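Local coordinates for fibronectin type III domain-containing protein (Simiduia agarivorans, PDB 6P2K), which probably hydrolyses the backbone of xyloglucan, as a zinc-binding, beta-propeller enzyme of glycoside hydrolase family 74, at residues Asn10-Ala22 / Gly348-Ala360. Sequence-based numbering, arbitrary orientation.
With ZN (zinc ion), chain Q.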
loop_
_atom_site.group_PDB
_atom_site.type_symbol
_atom_site.label_atom_id
_atom_site.label_comp_id
_atom_site.label_asym_id
_atom_site.label_seq_id
_atom_site.Cartn_x
_atom_site.Cartn_y
_atom_site.Cartn_z
ATOM N N ASN B 10 10.723 11.539 -33.132
ATOM C CA ASN B 10 9.338 11.325 -33.528
ATOM C C ASN B 10 8.991 9.845 -33.502
ATOM O O ASN B 10 9.869 8.998 -33.702
ATOM C CB ASN B 10 9.079 11.899 -34.927
ATOM C CG ASN B 10 9.187 13.404 -34.956
ATOM O OD1 ASN B 10 8.377 14.102 -34.344
ATOM N ND2 ASN B 10 10.196 13.915 -35.657
ATOM N N PRO B 11 7.718 9.502 -33.268
ATOM C CA PRO B 11 7.323 8.088 -33.226
ATOM C C PRO B 11 7.042 7.478 -34.588
ATOM O O PRO B 11 6.842 6.259 -34.665
ATOM C CB PRO B 11 6.050 8.116 -32.373
ATOM C CG PRO B 11 5.444 9.444 -32.685
ATOM C CD PRO B 11 6.599 10.398 -32.923
ATOM N N GLY B 12 7.015 8.272 -35.656
ATOM C CA GLY B 12 6.782 7.736 -36.984
ATOM C C GLY B 12 5.432 8.090 -37.576
ATOM O O GLY B 12 4.392 7.870 -36.946
ATOM N N ALA B 13 5.446 8.636 -38.794
ATOM C CA ALA B 13 4.239 9.015 -39.544
ATOM C C ALA B 13 3.395 9.933 -38.656
ATOM O O ALA B 13 3.939 10.870 -38.058
ATOM C CB ALA B 13 3.544 7.757 -40.042
ATOM N N GLY B 14 2.089 9.711 -38.538
ATOM C CA GLY B 14 1.242 10.546 -37.712
ATOM C C GLY B 14 0.411 11.563 -38.461
ATOM O O GLY B 14 -0.337 12.313 -37.823
ATOM N N GLY B 15 0.529 11.622 -39.790
ATOM C CA GLY B 15 -0.312 12.482 -40.590
ATOM C C GLY B 15 -0.932 11.694 -41.728
ATOM O O GLY B 15 -0.473 10.609 -42.083
ATOM N N GLN B 16 -1.992 12.265 -42.297
ATOM C CA GLN B 16 -2.751 11.587 -43.343
ATOM C C GLN B 16 -1.840 11.186 -44.499
ATOM O O GLN B 16 -1.098 12.009 -45.039
ATOM C CB GLN B 16 -3.881 12.491 -43.840
ATOM C CG GLN B 16 -4.747 11.880 -44.932
ATOM C CD GLN B 16 -5.958 12.740 -45.272
ATOM O OE1 GLN B 16 -5.898 13.612 -46.145
ATOM N NE2 GLN B 16 -7.066 12.495 -44.579
ATOM N N VAL B 17 -1.891 9.908 -44.863
ATOM C CA VAL B 17 -1.033 9.344 -45.897
ATOM C C VAL B 17 -1.824 9.273 -47.194
ATOM O O VAL B 17 -2.968 8.799 -47.208
ATOM C CB VAL B 17 -0.509 7.956 -45.490
ATOM C CG1 VAL B 17 0.376 7.381 -46.584
ATOM C CG2 VAL B 17 0.252 8.041 -44.178
ATOM N N GLN B 18 -1.218 9.744 -48.285
ATOM C CA GLN B 18 -1.915 9.789 -49.566
ATOM C C GLN B 18 -1.808 8.479 -50.332
ATOM O O GLN B 18 -2.806 8.012 -50.891
ATOM C CB GLN B 18 -1.375 10.938 -50.419
ATOM C CG GLN B 18 -1.379 12.277 -49.706
ATOM C CD GLN B 18 -2.777 12.720 -49.316
ATOM O OE1 GLN B 18 -3.623 12.974 -50.174
ATOM N NE2 GLN B 18 -3.029 12.810 -48.013
ATOM N N ASP B 19 -0.625 7.865 -50.357
ATOM C CA ASP B 19 -0.431 6.649 -51.134
ATOM C C ASP B 19 0.912 6.029 -50.783
ATOM O O ASP B 19 1.819 6.701 -50.283
ATOM C CB ASP B 19 -0.502 6.931 -52.638
ATOM C CG ASP B 19 -0.944 5.724 -53.432
ATOM O OD1 ASP B 19 -1.289 4.697 -52.812
ATOM O OD2 ASP B 19 -0.946 5.802 -54.677
ATOM N N VAL B 20 1.018 4.729 -51.048
ATOM C CA VAL B 20 2.283 4.003 -51.045
ATOM C C VAL B 20 2.331 3.208 -52.340
ATOM O O VAL B 20 1.434 2.398 -52.605
ATOM C CB VAL B 20 2.426 3.074 -49.827
ATOM C CG1 VAL B 20 3.655 2.194 -49.977
ATOM C CG2 VAL B 20 2.499 3.888 -48.542
ATOM N N VAL B 21 3.358 3.447 -53.151
ATOM C CA VAL B 21 3.435 2.911 -54.505
ATOM C C VAL B 21 4.657 2.013 -54.619
ATOM O O VAL B 21 5.776 2.434 -54.301
ATOM C CB VAL B 21 3.492 4.038 -55.553
ATOM C CG1 VAL B 21 3.415 3.454 -56.957
ATOM C CG2 VAL B 21 2.369 5.038 -55.319
ATOM N N ALA B 22 4.445 0.791 -55.098
ATOM C CA ALA B 22 5.542 -0.144 -55.287
ATOM C C ALA B 22 6.234 0.097 -56.621
ATOM O O ALA B 22 5.589 0.399 -57.631
ATOM C CB ALA B 22 5.038 -1.584 -55.214
ATOM N N GLY B 348 1.159 -9.257 -52.110
ATOM C CA GLY B 348 0.876 -8.551 -50.876
ATOM C C GLY B 348 -0.006 -7.351 -51.136
ATOM O O GLY B 348 -0.396 -7.072 -52.272
ATOM N N VAL B 349 -0.318 -6.637 -50.056
ATOM C CA VAL B 349 -1.174 -5.457 -50.107
ATOM C C VAL B 349 -0.527 -4.349 -49.288
ATOM O O VAL B 349 -0.107 -4.579 -48.148
ATOM C CB VAL B 349 -2.595 -5.750 -49.581
ATOM C CG1 VAL B 349 -3.399 -4.463 -49.471
ATOM C CG2 VAL B 349 -3.311 -6.752 -50.481
ATOM N N TRP B 350 -0.445 -3.155 -49.870
ATOM C CA TRP B 350 -0.023 -1.951 -49.166
ATOM C C TRP B 350 -1.253 -1.106 -48.859
ATOM O O TRP B 350 -2.054 -0.833 -49.759
ATOM C CB TRP B 350 0.969 -1.147 -50.010
ATOM C CG TRP B 350 2.403 -1.502 -49.774
ATOM C CD1 TRP B 350 3.211 -2.247 -50.589
ATOM C CD2 TRP B 350 3.205 -1.126 -48.649
ATOM N NE1 TRP B 350 4.464 -2.356 -50.037
ATOM C CE2 TRP B 350 4.486 -1.678 -48.845
ATOM C CE3 TRP B 350 2.961 -0.381 -47.489
ATOM C CZ2 TRP B 350 5.521 -1.505 -47.927
ATOM C CZ3 TRP B 350 3.990 -0.211 -46.579
ATOM C CH2 TRP B 350 5.254 -0.770 -46.803
ATOM N N SER B 351 -1.404 -0.695 -47.602
ATOM C CA SER B 351 -2.567 0.101 -47.205
ATOM C C SER B 351 -2.217 0.896 -45.945
ATOM O O SER B 351 -1.037 1.099 -45.639
ATOM C CB SER B 351 -3.795 -0.804 -47.013
ATOM O OG SER B 351 -4.949 -0.036 -46.717
ATOM N N THR B 352 -3.240 1.339 -45.212
ATOM C CA THR B 352 -3.052 2.265 -44.097
ATOM C C THR B 352 -4.254 2.197 -43.162
ATOM O O THR B 352 -5.341 1.761 -43.550
ATOM C CB THR B 352 -2.872 3.702 -44.599
ATOM O OG1 THR B 352 -2.730 4.594 -43.484
ATOM C CG2 THR B 352 -4.079 4.124 -45.423
ATOM N N THR B 353 -4.047 2.641 -41.919
ATOM C CA THR B 353 -5.170 2.885 -41.019
ATOM C C THR B 353 -5.629 4.336 -41.041
ATOM O O THR B 353 -6.661 4.642 -40.428
ATOM C CB THR B 353 -4.835 2.485 -39.570
ATOM O OG1 THR B 353 -3.764 3.297 -39.062
ATOM C CG2 THR B 353 -4.472 1.005 -39.480
ATOM N N ASN B 354 -4.859 5.213 -41.708
ATOM C CA ASN B 354 -5.157 6.593 -42.112
ATOM C C ASN B 354 -3.879 7.424 -42.079
ATOM O O ASN B 354 -3.509 8.047 -43.078
ATOM C CB ASN B 354 -6.217 7.281 -41.246
ATOM C CG ASN B 354 -6.496 8.708 -41.698
ATOM O OD1 ASN B 354 -6.000 9.665 -41.107
ATOM N ND2 ASN B 354 -7.278 8.852 -42.762
ATOM N N GLN B 355 -3.203 7.446 -40.931
ATOM C CA GLN B 355 -1.976 8.210 -40.755
ATOM C C GLN B 355 -0.730 7.339 -40.825
ATOM O O GLN B 355 0.351 7.784 -40.422
ATOM C CB GLN B 355 -1.996 8.957 -39.418
ATOM C CG GLN B 355 -3.289 9.690 -39.101
ATOM C CD GLN B 355 -3.191 10.492 -37.810
ATOM O OE1 GLN B 355 -3.469 11.692 -37.789
ATOM N NE2 GLN B 355 -2.785 9.830 -36.727
ATOM N N THR B 356 -0.850 6.114 -41.326
ATOM C CA THR B 356 0.177 5.099 -41.145
ATOM C C THR B 356 0.480 4.414 -42.475
ATOM O O THR B 356 -0.089 4.745 -43.519
ATOM C CB THR B 356 -0.268 4.074 -40.094
ATOM O OG1 THR B 356 -1.521 3.499 -40.490
ATOM C CG2 THR B 356 -0.444 4.751 -38.740
ATOM N N MET B 357 1.398 3.450 -42.429
ATOM C CA MET B 357 1.721 2.606 -43.570
ATOM C C MET B 357 1.752 1.161 -43.101
ATOM O O MET B 357 2.422 0.841 -42.113
ATOM C CB MET B 357 3.065 2.992 -44.204
ATOM C CG MET B 357 3.148 4.437 -44.676
ATOM S SD MET B 357 3.675 5.567 -43.373
ATOM C CE MET B 357 5.416 5.161 -43.259
ATOM N N TYR B 358 1.031 0.294 -43.808
ATOM C CA TYR B 358 0.896 -1.102 -43.423
ATOM C C TYR B 358 1.065 -1.987 -44.645
ATOM O O TYR B 358 0.596 -1.647 -45.735
ATOM C CB TYR B 358 -0.469 -1.369 -42.774
ATOM C CG TYR B 358 -0.498 -1.107 -41.287
ATOM C CD1 TYR B 358 -0.726 0.169 -40.790
ATOM C CD2 TYR B 358 -0.296 -2.137 -40.378
ATOM C CE1 TYR B 358 -0.751 0.413 -39.427
ATOM C CE2 TYR B 358 -0.322 -1.905 -39.017
ATOM C CZ TYR B 358 -0.549 -0.629 -38.551
ATOM O OH TYR B 358 -0.572 -0.395 -37.202
ATOM N N TYR B 359 1.731 -3.126 -44.457
ATOM C CA TYR B 359 1.909 -4.106 -45.517
ATOM C C TYR B 359 1.408 -5.462 -45.049
ATOM O O TYR B 359 1.673 -5.879 -43.916
ATOM C CB TYR B 359 3.378 -4.220 -45.944
ATOM C CG TYR B 359 3.614 -5.295 -46.980
ATOM C CD1 TYR B 359 3.366 -5.055 -48.325
ATOM C CD2 TYR B 359 4.075 -6.551 -46.613
ATOM C CE1 TYR B 359 3.578 -6.035 -49.275
ATOM C CE2 TYR B 359 4.286 -7.538 -47.556
ATOM C CZ TYR B 359 4.037 -7.273 -48.883
ATOM O OH TYR B 359 4.250 -8.252 -49.823
ATOM N N ALA B 360 0.691 -6.151 -45.929
ATOM C CA ALA B 360 0.166 -7.479 -45.652
ATOM C C ALA B 360 0.828 -8.482 -46.582
ATOM O O ALA B 360 0.849 -8.281 -47.799
ATOM C CB ALA B 360 -1.352 -7.522 -45.833
HETATM ZN ZN ZN Q . -6.219 15.238 -47.368
HETATM O O HOH W 1 -5.031 16.217 -45.936
HETATM O O HOH W 2 -8.114 15.479 -46.493
HETATM O O HOH W 3 -5.977 14.401 -49.287
#
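Val20 and Tyr359 cover opposite faces of the Trp350 indole: Val20 CG1 sits 3.9 Å from the centroid of the six-membered ring, 26° off its normal, in a CH-pi contact, and Tyr359 CD1 lies over the other face near the rim. Tyr359 meets Trp350 CG at the edge of its own ring. Val20 CG1 stands anti to the backbone N (chi1 172°), leaving CG2 to meet Met357 CG at 4.0 Å. The bent Met357 chain brings SD to 4.0 Å from Ala13 CB, while Met32 packs against Val17, Val20 and Met357. Val17 CG2 lies over the turn backbone, 3.4 Å from Thr356 O.

At the turn joining strands 348-351 and 358-363, Gly14 N donates to Gln355 O (3.2 Å), and Val17 N to Asn354 O (3.0 Å, 165° at the hydrogen). Gln355 CA makes a C-H...O contact with Gly15 O. The extended Gln355 side chain lies alongside Gly14, its NE2 hydrogen-bonded to Asp326 OD2 and Asn420 OD1; an alanine here would probably leave both without this amide donor and open a gap beside Gly14. Asn354 ND2 is hydrogen-bonded to Asn332 OD1, and Thr352 OG1 accepts from Asn354 N, an ST turn, and donates to Thr356 O.

The Gln16 side chain, extended, runs past Asn354 (NE2 4.1 Å from Asn354 ND2) and binds zinc through OE1 (2.1 Å), alongside Asp124 and three waters. The first and last blades of a seven-bladed propeller thus meet through an apolar interior, probably closing the ring, and the backbone bonds probably help to hold the segment that presents a neutral amide oxygen to zinc.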